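Large ribosomal subunit protein uL10 (Thermotoga maritima, PDB 1ZAV) probably forms part of the ribosomal stalk, binding large-subunit rRNA and L7/L12 dimers and helping the ribosome to engage GTP-bound translation factors. Local coordinates at residues Thr39-Arg42 against Ser43-Glu47; Arg56-Lys59 against Asn60-Asn64. One frame throughout, in Å; residues are numbered along the deposited sequence.

Contact 1: Thr39-Arg42 against Ser43-Glu47; sequences TELR and SRLRE
S43 turns its hydroxyl back beside its own backbone N (chi1 -61°), which brings OG to 2.8 Å from T39 O, one helical turn earlier. OG donates to that carbonyl. S43 N donates to it as well, at 2.9 Å from T39 O. The two donors come from opposite faces of the carbonyl plane, and the hydroxyl stands well above it. T39 O is thus gripped twice by one residue.

E40 and R44, also one turn apart, cross obliquely. A bend at chi2 (61°) turns the E40 carboxylate along the helix towards S43 and R44, while the extended R44 chain carries NE past E40 CG, 3.7 Å from R44 NE. The carboxylate reaches S43 too, with E40 OE1 3.8 Å from S43 CB. The carboxylate and guanidinium planes are turned 61° apart. E40 OE2 stays 4.1 Å from R44 NE, beyond a salt bridge, so any attraction is probably modest. R44 instead pairs through NH1 with D106.

The backbone follows the regular i to i+4 pattern of an alpha helix, here the middle of helix 35-49. R44 N, L45 N and R46 N donate in turn to the carbonyls of E40, L41 and R42. On the buried side, L41 CG meets L45 CD1 at 4.2 Å. Both leucines also rest on F55 of strand 53-58, and L45 reaches I99 of helix 94-106. R42 and R46 are exposed, yet both are tied down: R42 NH2 bonds to F55 O, and R46 NH1 forms a salt bridge with D51.

Contact 2: Arg56-Lys59 against Asn60-Asn64; sequences RVVK and NTLLN
K59 and L62 cross at about a right angle, with K59 CG 3.3 Å from L62 CB. This carbon pair is tighter than usual. K59 CG sits between its backbone N and carbonyl carbon (chi1 51°), which sets the start of the chain against L62. Bends at chi3 and chi4 then carry the chain on past T61, with K59 CE 3.6 Å from T61 CB. The amine ends at a water, 2.7 Å from K59 NZ. That water also lies near T61 OG1, but this second bond is weak.

V58 meets the two leucines obliquely. Its CG1 touches the end of one, at 3.5 Å from L62 CD1. The same methyl lies 3.8 Å from L63 CG, at the branch of the other.

K59 is the N-cap residue of helix 60-69. Its carbonyl takes the first i to i+4 bond, from L63 N at 3.1 Å from K59 O, nearly straight (168°) and in the carbonyl plane.

The chain passes here from strand to helix, the axes of 56-58 and 60-64 lying 95° apart. V58 pairs with T83 of strand 83-88, while M15 of helix 5-19 touches V58, L62 and L63.

Overall arrangement
Both contacts are local and partly buried, and lie in series along the chain. Contact 1 is wholly within helix 35-49; contact 2 joins strand 53-58 to helix 60-69. Strand 53-58, at one edge of the sheet within this chain, links them. Their centres are 21 Å apart, yet R42 NH2 packs 4.0 Å from R56 CG. Each sets buried apolar residues (L41 and L45; V58 and L63) beside exposed polar ones. In contact 1 the leucines face the strand and helix 94-106, and three arginines find polar partners outside the segments. In contact 2 the apolar side faces helix 5-19, and the amine of exposed K59 meets water.

Contact 1: Thr39-Arg42 against Ser43-Glu47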
# COMPACT_ATOMS: atom_id res chain seq x y z
N THR A 39 14.35 -33.93 7.50
CA THR A 39 15.62 -33.69 6.83
C THR A 39 15.46 -32.72 5.66
O THR A 39 16.24 -31.78 5.51
CB THR A 39 16.26 -35.02 6.34
OG1 THR A 39 16.59 -35.83 7.47
CG2 THR A 39 17.54 -34.74 5.56
N GLU A 40 14.42 -32.92 4.85
CA GLU A 40 14.18 -32.04 3.71
C GLU A 40 13.84 -30.61 4.12
O GLU A 40 14.36 -29.65 3.53
CB GLU A 40 13.06 -32.61 2.83
CG GLU A 40 12.70 -31.74 1.64
CD GLU A 40 13.86 -31.55 0.68
OE1 GLU A 40 14.92 -31.04 1.10
OE2 GLU A 40 13.72 -31.91 -0.51
N LEU A 41 12.98 -30.44 5.12
CA LEU A 41 12.64 -29.10 5.57
C LEU A 41 13.89 -28.40 6.10
O LEU A 41 14.13 -27.23 5.81
CB LEU A 41 11.57 -29.15 6.67
CG LEU A 41 11.17 -27.85 7.39
CD1 LEU A 41 10.70 -26.76 6.41
CD2 LEU A 41 10.06 -28.18 8.37
N ARG A 42 14.69 -29.12 6.89
CA ARG A 42 15.90 -28.53 7.45
C ARG A 42 16.88 -28.15 6.36
O ARG A 42 17.59 -27.15 6.48
CB ARG A 42 16.56 -29.50 8.43
CG ARG A 42 15.88 -29.53 9.78
CD ARG A 42 16.49 -30.56 10.69
NE ARG A 42 15.91 -30.47 12.03
CZ ARG A 42 16.06 -31.39 12.98
NH1 ARG A 42 16.78 -32.49 12.74
NH2 ARG A 42 15.49 -31.21 14.16
N SER A 43 16.92 -28.94 5.29
CA SER A 43 17.81 -28.66 4.17
C SER A 43 17.35 -27.39 3.45
O SER A 43 18.18 -26.55 3.09
CB SER A 43 17.82 -29.84 3.20
OG SER A 43 18.30 -31.02 3.84
N ARG A 44 16.04 -27.26 3.24
CA ARG A 44 15.52 -26.07 2.57
C ARG A 44 15.81 -24.83 3.41
O ARG A 44 16.10 -23.76 2.87
CB ARG A 44 14.00 -26.20 2.34
CG ARG A 44 13.60 -27.29 1.33
CD ARG A 44 12.11 -27.23 0.98
NE ARG A 44 11.63 -28.44 0.30
CZ ARG A 44 10.39 -28.62 -0.13
NH1 ARG A 44 9.47 -27.68 0.05
NH2 ARG A 44 10.04 -29.76 -0.71
N LEU A 45 15.73 -24.98 4.73
CA LEU A 45 16.01 -23.86 5.61
C LEU A 45 17.49 -23.47 5.56
O LEU A 45 17.82 -22.31 5.41
CB LEU A 45 15.61 -24.21 7.05
CG LEU A 45 14.09 -24.24 7.28
CD1 LEU A 45 13.76 -24.83 8.64
CD2 LEU A 45 13.54 -22.82 7.14
N ARG A 46 18.36 -24.46 5.68
CA ARG A 46 19.80 -24.23 5.68
C ARG A 46 20.31 -23.58 4.40
O ARG A 46 21.16 -22.68 4.43
CB ARG A 46 20.53 -25.55 5.92
CG ARG A 46 22.04 -25.44 5.93
CD ARG A 46 22.68 -26.81 6.09
NE ARG A 46 22.42 -27.40 7.40
CZ ARG A 46 22.86 -26.90 8.55
NH1 ARG A 46 23.58 -25.78 8.54
NH2 ARG A 46 22.59 -27.50 9.70
N GLU A 47 19.78 -24.03 3.27
CA GLU A 47 20.13 -23.50 1.96
C GLU A 47 19.96 -21.99 1.93
O GLU A 47 20.65 -21.28 1.20
CB GLU A 47 19.25 -24.15 0.90
CG GLU A 47 19.21 -23.43 -0.43
CD GLU A 47 18.22 -24.07 -1.39
OE1 GLU A 47 18.47 -25.20 -1.85
OE2 GLU A 47 17.18 -23.43 -1.68

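Contact 2: Arg56-Lys59 against Asn60-Asn64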
# COMPACT_ATOMS: atom_id res chain seq x y z
N ARG A 56 13.06 -27.60 15.37
CA ARG A 56 13.16 -28.71 16.31
C ARG A 56 11.86 -29.01 17.04
O ARG A 56 11.12 -28.10 17.43
CB ARG A 56 14.23 -28.42 17.37
CG ARG A 56 15.64 -28.20 16.83
CD ARG A 56 16.65 -28.24 17.98
NE ARG A 56 16.47 -27.15 18.94
CZ ARG A 56 17.14 -27.04 20.08
NH1 ARG A 56 18.05 -27.95 20.42
NH2 ARG A 56 16.92 -26.00 20.89
N VAL A 57 11.58 -30.30 17.22
CA VAL A 57 10.39 -30.72 17.95
C VAL A 57 10.80 -30.57 19.40
O VAL A 57 11.82 -31.12 19.82
CB VAL A 57 10.04 -32.20 17.68
CG1 VAL A 57 8.91 -32.64 18.61
CG2 VAL A 57 9.61 -32.38 16.22
N VAL A 58 10.02 -29.82 20.17
CA VAL A 58 10.35 -29.59 21.58
C VAL A 58 9.15 -29.76 22.50
O VAL A 58 8.07 -29.23 22.24
CB VAL A 58 10.94 -28.18 21.79
CG1 VAL A 58 11.35 -28.00 23.25
CG2 VAL A 58 12.14 -27.98 20.88
N LYS A 59 9.36 -30.51 23.57
CA LYS A 59 8.32 -30.75 24.56
C LYS A 59 7.71 -29.43 25.05
O LYS A 59 8.43 -28.46 25.28
CB LYS A 59 8.91 -31.51 25.75
CG LYS A 59 10.17 -30.86 26.31
CD LYS A 59 10.60 -31.50 27.62
CE LYS A 59 9.54 -31.33 28.69
NZ LYS A 59 8.32 -32.16 28.42
N ASN A 60 6.39 -29.41 25.20
CA ASN A 60 5.67 -28.23 25.64
C ASN A 60 6.19 -27.62 26.94
O ASN A 60 6.44 -26.42 27.02
CB ASN A 60 4.19 -28.57 25.81
CG ASN A 60 3.53 -28.92 24.49
OD1 ASN A 60 3.53 -28.12 23.56
ND2 ASN A 60 2.96 -30.12 24.41
N THR A 61 6.34 -28.45 27.97
CA THR A 61 6.81 -27.97 29.26
C THR A 61 8.08 -27.14 29.12
O THR A 61 8.18 -26.06 29.68
CB THR A 61 7.06 -29.15 30.23
OG1 THR A 61 5.83 -29.87 30.45
CG2 THR A 61 7.57 -28.64 31.58
N LEU A 62 9.04 -27.65 28.36
CA LEU A 62 10.31 -26.96 28.12
C LEU A 62 10.06 -25.62 27.42
O LEU A 62 10.61 -24.59 27.81
CB LEU A 62 11.21 -27.82 27.24
CG LEU A 62 12.72 -27.56 27.18
CD1 LEU A 62 13.32 -28.50 26.14
CD2 LEU A 62 13.05 -26.12 26.83
N LEU A 63 9.25 -25.65 26.36
CA LEU A 63 8.93 -24.43 25.62
C LEU A 63 8.30 -23.39 26.53
O LEU A 63 8.67 -22.22 26.52
CB LEU A 63 7.95 -24.74 24.48
CG LEU A 63 8.54 -25.44 23.25
CD1 LEU A 63 7.47 -25.59 22.19
CD2 LEU A 63 9.70 -24.61 22.71
N ASN A 64 7.33 -23.83 27.33
CA ASN A 64 6.64 -22.94 28.24
C ASN A 64 7.61 -22.21 29.17
O ASN A 64 7.63 -20.98 29.21
CB ASN A 64 5.61 -23.72 29.06
CG ASN A 64 4.43 -22.86 29.48
OD1 ASN A 64 4.61 -21.82 30.12
ND2 ASN A 64 3.22 -23.28 29.12
O HOH W 1 5.89 -33.00 29.12